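Local coordinates for replication protein B (Plasmid RSF1010, PDB 3H20), which acts as the primase of plasmid RSF1010, a nucleotidyltransferase that makes the primers from which the plasmid DNA is replicated, at residues 109-114 with 180-185; 91-96 with 174-179; 69-74 with 118-123. One frame throughout, in Å; residues are numbered along the deposited sequence.

Overall arrangement
All three contacts lie in the N-terminal primase domain. Contact 3 starts first, at 69-74, as the chain enters strand 73-79. Contact 2 starts at 91-96, before strand 96-99, and contact 1 at 109-114, on strand 104-110. They close in the same order. Helix 117-130 brings 118-123 back to 69-74. Then 174-179 returns to 91-96, and 180-185 meets 109-114 at the start of the long helix 179-206. Each pair of contacts therefore crosses and none nests. Contact 1 touches both others, while contacts 2 and 3 stay about 5 Å apart at their nearest atoms. Together they join one antiparallel sheet to helices 117-130 and 179-206.

Contact 1 (109-114 with 180-185); sequences VKVADA and PALVQQ
V111 meets L182 and V183, and the contact is mainly apolar. The two branches of V111 divide the work. CG1 touches L182 CD1 at 4.0 Å, and the two side chains cross at about a right angle. CG2 meets V183 CG2 at 4.1 Å, the side chains lying obliquely to each other. The first torsion of V111 explains the split. With chi1 at -63°, CG1 is anti to the carbonyl carbon, and CG2 is held between the backbone N and that carbon. On the helix, V183 also uses its CG2 branch, which is anti to its own carbonyl carbon. A looser touch follows next door, where A112 CB lies 4.4 Å from V183 CG2.

The backbone adds close approaches but no hydrogen bond between the segments. V111 O comes to 3.7 Å from P180 N, which as a proline nitrogen carries no hydrogen to give. The same oxygen is 4.1 Å from V183 CG2. The carbonyl thus faces the first turn of the helix through van der Waals contact.

One charged pair sits within 109-114. K110 NZ reaches D113 OD1 at 3.3 Å, a salt bridge whose hydrogen bond is weak, with the lysine chain fully extended.

The packing joins segment 109-114, on strand 104-110, to the first turns of helix 179-206. V111 also touches I123 of helix 117-130, and L182 touches R92. Toward 69-74, V109 and V111 make backbone hydrogen bonds with V74 and G72. K110 makes one with A176, in the loop before helix 179-206.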
loop_
_atom_site.group_PDB
_atom_site.type_symbol
_atom_site.label_atom_id
_atom_site.label_comp_id
_atom_site.label_asym_id
_atom_site.label_seq_id
_atom_site.Cartn_x
_atom_site.Cartn_y
_atom_site.Cartn_z
ATOM N N VAL A 109 -19.066 -7.366 5.150
ATOM C CA VAL A 109 -19.666 -6.652 6.291
ATOM C C VAL A 109 -20.045 -5.240 5.827
ATOM O O VAL A 109 -19.190 -4.510 5.299
ATOM C CB VAL A 109 -18.676 -6.567 7.486
ATOM C CG1 VAL A 109 -19.279 -5.786 8.682
ATOM C CG2 VAL A 109 -18.208 -7.963 7.929
ATOM N N LYS A 110 -21.317 -4.869 6.021
ATOM C CA LYS A 110 -21.815 -3.538 5.699
ATOM C C LYS A 110 -21.672 -2.658 6.940
ATOM O O LYS A 110 -22.321 -2.903 7.967
ATOM C CB LYS A 110 -23.289 -3.577 5.259
ATOM C CG LYS A 110 -23.850 -2.182 4.859
ATOM C CD LYS A 110 -25.282 -2.230 4.336
ATOM C CE LYS A 110 -25.773 -0.795 4.041
ATOM N NZ LYS A 110 -27.114 -0.743 3.381
ATOM N N VAL A 111 -20.813 -1.640 6.848
ATOM C CA VAL A 111 -20.585 -0.739 7.988
ATOM C C VAL A 111 -21.392 0.563 7.941
ATOM O O VAL A 111 -21.547 1.230 8.962
ATOM C CB VAL A 111 -19.072 -0.421 8.167
ATOM C CG1 VAL A 111 -18.302 -1.701 8.497
ATOM C CG2 VAL A 111 -18.500 0.276 6.917
ATOM N N ALA A 112 -21.881 0.923 6.752
ATOM C CA ALA A 112 -22.579 2.192 6.515
ATOM C C ALA A 112 -23.280 2.129 5.165
ATOM O O ALA A 112 -22.990 1.248 4.369
ATOM C CB ALA A 112 -21.584 3.368 6.531
ATOM N N ASP A 113 -24.183 3.070 4.895
ATOM C CA ASP A 113 -24.787 3.160 3.557
ATOM C C ASP A 113 -23.755 3.634 2.532
ATOM O O ASP A 113 -23.785 3.221 1.369
ATOM C CB ASP A 113 -26.005 4.084 3.560
ATOM C CG ASP A 113 -27.161 3.534 4.394
ATOM O OD1 ASP A 113 -27.243 2.300 4.609
ATOM O OD2 ASP A 113 -27.997 4.347 4.823
ATOM N N ALA A 114 -22.843 4.495 2.979
ATOM C CA ALA A 114 -21.715 4.944 2.159
ATOM C C ALA A 114 -20.503 5.291 3.030
ATOM O O ALA A 114 -20.635 5.985 4.049
ATOM C CB ALA A 114 -22.118 6.129 1.295
ATOM N N PRO A 180 -21.506 1.744 12.630
ATOM C CA PRO A 180 -21.184 3.123 13.018
ATOM C C PRO A 180 -19.928 3.225 13.898
ATOM O O PRO A 180 -19.116 4.125 13.691
ATOM C CB PRO A 180 -22.435 3.562 13.788
ATOM C CG PRO A 180 -23.525 2.753 13.185
ATOM C CD PRO A 180 -22.917 1.419 12.910
ATOM N N ALA A 181 -19.765 2.292 14.842
ATOM C CA ALA A 181 -18.587 2.248 15.733
ATOM C C ALA A 181 -17.261 1.969 15.004
ATOM O O ALA A 181 -16.219 2.536 15.355
ATOM C CB ALA A 181 -18.811 1.233 16.873
ATOM N N LEU A 182 -17.288 1.092 14.001
ATOM C CA LEU A 182 -16.099 0.811 13.203
ATOM C C LEU A 182 -15.685 2.016 12.328
ATOM O O LEU A 182 -14.485 2.259 12.130
ATOM C CB LEU A 182 -16.324 -0.419 12.322
ATOM C CG LEU A 182 -16.362 -1.773 13.039
ATOM C CD1 LEU A 182 -17.108 -2.772 12.151
ATOM C CD2 LEU A 182 -14.966 -2.268 13.395
ATOM N N VAL A 183 -16.674 2.742 11.806
ATOM C CA VAL A 183 -16.444 3.998 11.071
ATOM C C VAL A 183 -15.817 5.056 12.005
ATOM O O VAL A 183 -14.863 5.753 11.624
ATOM C CB VAL A 183 -17.753 4.542 10.424
ATOM C CG1 VAL A 183 -17.540 5.940 9.811
ATOM C CG2 VAL A 183 -18.265 3.579 9.335
ATOM N N GLN A 184 -16.338 5.156 13.225
ATOM C CA GLN A 184 -15.770 6.062 14.230
ATOM C C GLN A 184 -14.321 5.689 14.556
ATOM O O GLN A 184 -13.459 6.571 14.627
ATOM C CB GLN A 184 -16.573 6.027 15.526
ATOM C CG GLN A 184 -17.911 6.696 15.487
ATOM C CD GLN A 184 -18.704 6.456 16.768
ATOM O OE1 GLN A 184 -19.619 5.635 16.787
ATOM N NE2 GLN A 184 -18.356 7.168 17.843
ATOM N N GLN A 185 -14.078 4.392 14.773
ATOM C CA GLN A 185 -12.744 3.867 15.139
ATOM C C GLN A 185 -11.708 4.163 14.053
ATOM O O GLN A 185 -10.590 4.605 14.348
ATOM C CB GLN A 185 -12.818 2.350 15.398
ATOM C CG GLN A 185 -11.482 1.682 15.726
ATOM C CD GLN A 185 -11.619 0.185 15.958
ATOM O OE1 GLN A 185 -12.167 -0.535 15.128
ATOM N NE2 GLN A 185 -11.122 -0.285 17.094
#

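Contact 2 (91-96 with 174-179); sequences GREPAL and KTATAG. With SO4 (sulfate ion), chain B.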
loop_
_atom_site.group_PDB
_atom_site.type_symbol
_atom_site.label_atom_id
_atom_site.label_comp_id
_atom_site.label_asym_id
_atom_site.label_seq_id
_atom_site.Cartn_x
_atom_site.Cartn_y
_atom_site.Cartn_z
ATOM N N GLY A 91 -20.975 -8.024 17.061
ATOM C CA GLY A 91 -21.578 -6.939 16.282
ATOM C C GLY A 91 -20.940 -6.696 14.919
ATOM O O GLY A 91 -21.174 -5.652 14.297
ATOM N N ARG A 92 -20.155 -7.661 14.442
ATOM C CA ARG A 92 -19.624 -7.639 13.064
ATOM C C ARG A 92 -20.428 -8.620 12.190
ATOM O O ARG A 92 -19.849 -9.441 11.458
ATOM C CB ARG A 92 -18.132 -8.006 13.033
ATOM C CG ARG A 92 -17.159 -6.882 13.466
ATOM C CD ARG A 92 -17.197 -6.609 14.974
ATOM N NE ARG A 92 -15.997 -5.863 15.376
ATOM C CZ ARG A 92 -15.917 -5.063 16.438
ATOM N NH1 ARG A 92 -16.970 -4.894 17.248
ATOM N NH2 ARG A 92 -14.772 -4.437 16.691
ATOM N N GLU A 93 -21.752 -8.534 12.276
ATOM C CA GLU A 93 -22.641 -9.457 11.550
ATOM C C GLU A 93 -22.419 -9.276 10.042
ATOM O O GLU A 93 -22.443 -8.144 9.547
ATOM C CB GLU A 93 -24.130 -9.200 11.866
ATOM C CG GLU A 93 -24.537 -9.290 13.344
ATOM C CD GLU A 93 -24.473 -7.945 14.077
ATOM O OE1 GLU A 93 -23.731 -7.031 13.643
ATOM O OE2 GLU A 93 -25.178 -7.809 15.098
ATOM N N PRO A 94 -22.208 -10.380 9.333
ATOM C CA PRO A 94 -22.041 -10.339 7.876
ATOM C C PRO A 94 -23.314 -9.877 7.174
ATOM O O PRO A 94 -24.414 -10.256 7.578
ATOM C CB PRO A 94 -21.745 -11.798 7.521
ATOM C CG PRO A 94 -21.113 -12.356 8.746
ATOM C CD PRO A 94 -21.783 -11.670 9.903
ATOM N N ALA A 95 -23.160 -9.067 6.133
ATOM C CA ALA A 95 -24.261 -8.769 5.224
ATOM C C ALA A 95 -24.510 -9.924 4.261
ATOM O O ALA A 95 -25.629 -10.121 3.787
ATOM C CB ALA A 95 -23.982 -7.485 4.456
ATOM N N LEU A 96 -23.459 -10.686 3.975
ATOM C CA LEU A 96 -23.606 -11.978 3.314
ATOM C C LEU A 96 -22.398 -12.871 3.574
ATOM O O LEU A 96 -21.303 -12.383 3.855
ATOM C CB LEU A 96 -23.808 -11.789 1.809
ATOM C CG LEU A 96 -22.729 -10.991 1.075
ATOM C CD1 LEU A 96 -22.494 -11.556 -0.317
ATOM C CD2 LEU A 96 -23.105 -9.519 1.005
ATOM N N LYS A 174 -28.117 -6.618 6.021
ATOM C CA LYS A 174 -28.277 -5.550 7.010
ATOM C C LYS A 174 -26.945 -4.997 7.489
ATOM O O LYS A 174 -25.955 -5.728 7.576
ATOM C CB LYS A 174 -29.035 -6.062 8.234
ATOM C CG LYS A 174 -30.520 -6.301 8.020
ATOM C CD LYS A 174 -31.219 -6.477 9.369
ATOM C CE LYS A 174 -31.357 -5.140 10.112
ATOM N NZ LYS A 174 -31.199 -5.278 11.596
ATOM N N THR A 175 -26.940 -3.716 7.856
ATOM C CA THR A 175 -25.748 -3.087 8.443
ATOM C C THR A 175 -25.360 -3.788 9.747
ATOM O O THR A 175 -26.224 -4.117 10.546
ATOM C CB THR A 175 -26.006 -1.585 8.692
ATOM O OG1 THR A 175 -26.358 -0.957 7.450
ATOM C CG2 THR A 175 -24.786 -0.908 9.281
ATOM N N ALA A 176 -24.061 -4.025 9.953
ATOM C CA ALA A 176 -23.574 -4.625 11.206
ATOM C C ALA A 176 -23.908 -3.720 12.399
ATOM O O ALA A 176 -23.910 -2.495 12.256
ATOM C CB ALA A 176 -22.075 -4.872 11.131
ATOM N N THR A 177 -24.218 -4.314 13.556
ATOM C CA THR A 177 -24.447 -3.528 14.792
ATOM C C THR A 177 -23.288 -2.551 15.088
ATOM O O THR A 177 -23.522 -1.397 15.462
ATOM C CB THR A 177 -24.674 -4.451 16.015
ATOM O OG1 THR A 177 -25.800 -5.304 15.769
ATOM C CG2 THR A 177 -24.939 -3.636 17.288
ATOM N N ALA A 178 -22.057 -3.028 14.892
ATOM C CA ALA A 178 -20.839 -2.250 15.142
ATOM C C ALA A 178 -20.415 -1.369 13.975
ATOM O O ALA A 178 -19.352 -0.751 14.028
ATOM C CB ALA A 178 -19.684 -3.179 15.536
ATOM N N GLY A 179 -21.234 -1.303 12.925
ATOM C CA GLY A 179 -20.911 -0.479 11.744
ATOM C C GLY A 179 -20.556 0.972 12.061
ATOM O O GLY A 179 -19.438 1.414 11.763
HETATM S S SO4 B . -29.771 -1.707 7.449
HETATM O O1 SO4 B . -29.408 -2.606 8.538
HETATM O O2 SO4 B . -29.737 -0.331 7.932
HETATM O O3 SO4 B . -28.842 -1.863 6.332
HETATM O O4 SO4 B . -31.119 -2.028 6.985
HETATM O O HOH W 1 -23.193 -6.250 7.671
HETATM O O HOH W 2 -26.632 -8.482 8.058
#
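The carboxylate of E93 meets T177 with both oxygens, each on its syn side. OE1 accepts the T177 backbone N-H at 2.8 Å, from 29° out of the carboxylate plane. OE2 accepts T177 OG1 at 2.7 Å, from 21° out of it. The glutamate chain bends at chi2 (92°), which swings CD back toward T177. The other flat group is the R92 guanidinium. A178 CB approaches it obliquely, 3.6 Å from R92 NH1. That NH1 is also bonded to E90 O, and NH2 forms a salt bridge with E130.

The backbones meet directly at one hydrogen bond. A178 N gives its hydrogen to a lone pair of G91 O at 2.8 Å, in the carbonyl plane. G91 has positive phi and ends helix 81-89 as the C-prime residue of a Schellman motif. A side chain there would press on A178 CB, so glycine fits well.

Two waters bridge the other end. One bonds to E93 O and K174 O, the other to P94 O and K174 O, so K174 O takes part in both links. Away from the waters, a sulfate, probably from the crystallisation liquor, binds T175: its O1 lies 2.8 Å from T175 N, and its O3 2.9 Å from T175 OG1.

A178 is the N-cap of helix 179-206 and the third residue of a type I turn from A176 to G179. The carboxylate of E93 thus lies near the start of this helix, where the helix dipole would probably favour its negative charge. G91 O, 3.0 Å from E93 OE1, is a second acceptor and should oppose this. The T177 N-H goes to E93 OE1 and the A178 N-H to G91 O, so each of these two close acceptors has its own donor.

Contact 3 (69-74 with 118-123); sequences ERHGLV and ELRGQI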
loop_
_atom_site.group_PDB
_atom_site.type_symbol
_atom_site.label_atom_id
_atom_site.label_comp_id
_atom_site.label_asym_id
_atom_site.label_seq_id
_atom_site.Cartn_x
_atom_site.Cartn_y
_atom_site.Cartn_z
ATOM N N GLU A 69 -18.701 3.443 -6.925
ATOM C CA GLU A 69 -19.987 3.094 -6.319
ATOM C C GLU A 69 -19.907 3.638 -4.898
ATOM O O GLU A 69 -18.852 3.561 -4.261
ATOM C CB GLU A 69 -20.188 1.572 -6.322
ATOM C CG GLU A 69 -21.394 1.035 -5.535
ATOM C CD GLU A 69 -22.719 1.143 -6.288
ATOM O OE1 GLU A 69 -22.708 1.225 -7.537
ATOM O OE2 GLU A 69 -23.780 1.133 -5.616
ATOM N N ARG A 70 -20.993 4.232 -4.417
ATOM C CA ARG A 70 -21.060 4.674 -3.025
ATOM C C ARG A 70 -21.654 3.531 -2.221
ATOM O O ARG A 70 -22.803 3.128 -2.447
ATOM C CB ARG A 70 -21.894 5.952 -2.886
ATOM N N HIS A 71 -20.840 2.975 -1.324
ATOM C CA HIS A 71 -21.210 1.797 -0.561
ATOM C C HIS A 71 -20.369 1.718 0.706
ATOM O O HIS A 71 -19.384 2.461 0.854
ATOM C CB HIS A 71 -21.025 0.524 -1.406
ATOM C CG HIS A 71 -19.591 0.168 -1.673
ATOM N ND1 HIS A 71 -18.894 -0.751 -0.912
ATOM C CD2 HIS A 71 -18.734 0.589 -2.635
ATOM C CE1 HIS A 71 -17.665 -0.864 -1.385
ATOM N NE2 HIS A 71 -17.541 -0.056 -2.427
ATOM N N GLY A 72 -20.774 0.836 1.617
ATOM C CA GLY A 72 -20.038 0.599 2.868
ATOM C C GLY A 72 -19.735 -0.873 3.103
ATOM O O GLY A 72 -19.678 -1.312 4.239
ATOM N N LEU A 73 -19.530 -1.627 2.022
ATOM C CA LEU A 73 -19.251 -3.069 2.074
ATOM C C LEU A 73 -17.765 -3.361 2.217
ATOM O O LEU A 73 -16.957 -2.808 1.472
ATOM C CB LEU A 73 -19.737 -3.733 0.783
ATOM C CG LEU A 73 -20.928 -4.687 0.811
ATOM C CD1 LEU A 73 -22.084 -4.182 1.668
ATOM C CD2 LEU A 73 -21.373 -5.005 -0.625
ATOM N N VAL A 74 -17.411 -4.215 3.172
ATOM C CA VAL A 74 -16.002 -4.574 3.422
ATOM C C VAL A 74 -15.832 -6.095 3.384
ATOM O O VAL A 74 -16.498 -6.809 4.139
ATOM C CB VAL A 74 -15.524 -4.002 4.790
ATOM C CG1 VAL A 74 -14.108 -4.474 5.125
ATOM C CG2 VAL A 74 -15.559 -2.472 4.753
ATOM N N GLU A 118 -10.854 5.293 1.665
ATOM C CA GLU A 118 -9.983 5.494 2.827
ATOM C C GLU A 118 -10.478 4.738 4.074
ATOM O O GLU A 118 -9.730 3.949 4.654
ATOM C CB GLU A 118 -9.808 7.002 3.092
ATOM C CG GLU A 118 -9.365 7.413 4.489
ATOM C CD GLU A 118 -9.261 8.936 4.668
ATOM O OE1 GLU A 118 -9.502 9.696 3.702
ATOM O OE2 GLU A 118 -8.918 9.386 5.786
ATOM N N LEU A 119 -11.728 4.972 4.474
ATOM C CA LEU A 119 -12.280 4.319 5.669
ATOM C C LEU A 119 -12.462 2.813 5.457
ATOM O O LEU A 119 -12.169 2.018 6.347
ATOM C CB LEU A 119 -13.592 4.980 6.121
ATOM C CG LEU A 119 -13.494 6.416 6.665
ATOM C CD1 LEU A 119 -14.844 7.126 6.632
ATOM C CD2 LEU A 119 -12.891 6.474 8.078
ATOM N N ARG A 120 -12.926 2.421 4.275
ATOM C CA ARG A 120 -13.158 0.998 3.997
ATOM C C ARG A 120 -11.879 0.156 4.036
ATOM O O ARG A 120 -11.886 -0.965 4.543
ATOM C CB ARG A 120 -13.876 0.819 2.664
ATOM C CG ARG A 120 -15.375 1.153 2.741
ATOM C CD ARG A 120 -16.121 0.770 1.479
ATOM N NE ARG A 120 -15.895 1.749 0.423
ATOM C CZ ARG A 120 -15.118 1.541 -0.628
ATOM N NH1 ARG A 120 -14.969 2.490 -1.534
ATOM N NH2 ARG A 120 -14.497 0.382 -0.774
ATOM N N GLY A 121 -10.789 0.702 3.500
ATOM C CA GLY A 121 -9.510 0.005 3.485
ATOM C C GLY A 121 -8.964 -0.168 4.889
ATOM O O GLY A 121 -8.433 -1.224 5.229
ATOM N N GLN A 122 -9.108 0.874 5.705
ATOM C CA GLN A 122 -8.705 0.824 7.108
ATOM C C GLN A 122 -9.511 -0.223 7.863
ATOM O O GLN A 122 -8.946 -0.992 8.643
ATOM C CB GLN A 122 -8.847 2.204 7.763
ATOM C CG GLN A 122 -8.368 2.288 9.214
ATOM C CD GLN A 122 -6.848 2.363 9.361
ATOM O OE1 GLN A 122 -6.130 2.725 8.424
ATOM N NE2 GLN A 122 -6.357 2.032 10.548
ATOM N N ILE A 123 -10.826 -0.254 7.627
ATOM C CA ILE A 123 -11.694 -1.227 8.295
ATOM C C ILE A 123 -11.383 -2.651 7.825
ATOM O O ILE A 123 -11.341 -3.570 8.634
ATOM C CB ILE A 123 -13.213 -0.877 8.142
ATOM C CG1 ILE A 123 -13.517 0.444 8.867
ATOM C CG2 ILE A 123 -14.092 -1.982 8.724
ATOM C CD1 ILE A 123 -14.849 1.084 8.468
HETATM O O HOH W 3 -14.388 -2.138 0.480
#
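V74 and R120 bring the backbones nearest, 6.3 Å between their CA atoms, where strand 73-79 passes helix 117-130. The main side-chain meeting is between H71 and R120. The imidazole lies over one face of the guanidinium, with H71 NE2 above its centre and 3.4 Å from R120 CZ. The planes are 36° apart, so the groups are tilted rather than stacked flat. Relative to the imidazole plane, R120 NE lies above one face, shifted toward the rim. H71 ND1 accepts the backbone N-H of L73 at 3.1 Å, which helps fix how the ring is turned. H71 CG sits between its backbone N and carbonyl carbon, at chi1 70°, which brings it toward R120.

R120 is held further by polar bonds. NE gives its hydrogen to A115 O. NH2 reaches a water at 2.8 Å, in the guanidinium plane, and this water also bonds L73 O at 2.8 Å. NH2 has a weak bond to S140 O as well. An alanine at R120 would probably leave one face of the H71 ring without its cover, with the donors that reach A115 O and the water removed.

Further along, V74 packs mainly by van der Waals contact, its CG2 near R120 O. V74 CG2 touches R120 CG at 4.2 Å and I123 CG2 at 4.3 Å. V74 also packs on A124 and L127, whereas L73 turns to W108 and K110.

The arrangement is helix-on-sheet packing: helix 117-130 lies against edge strand 73-79 of the antiparallel sheet, and helix 179-206 packs on I123 through A186.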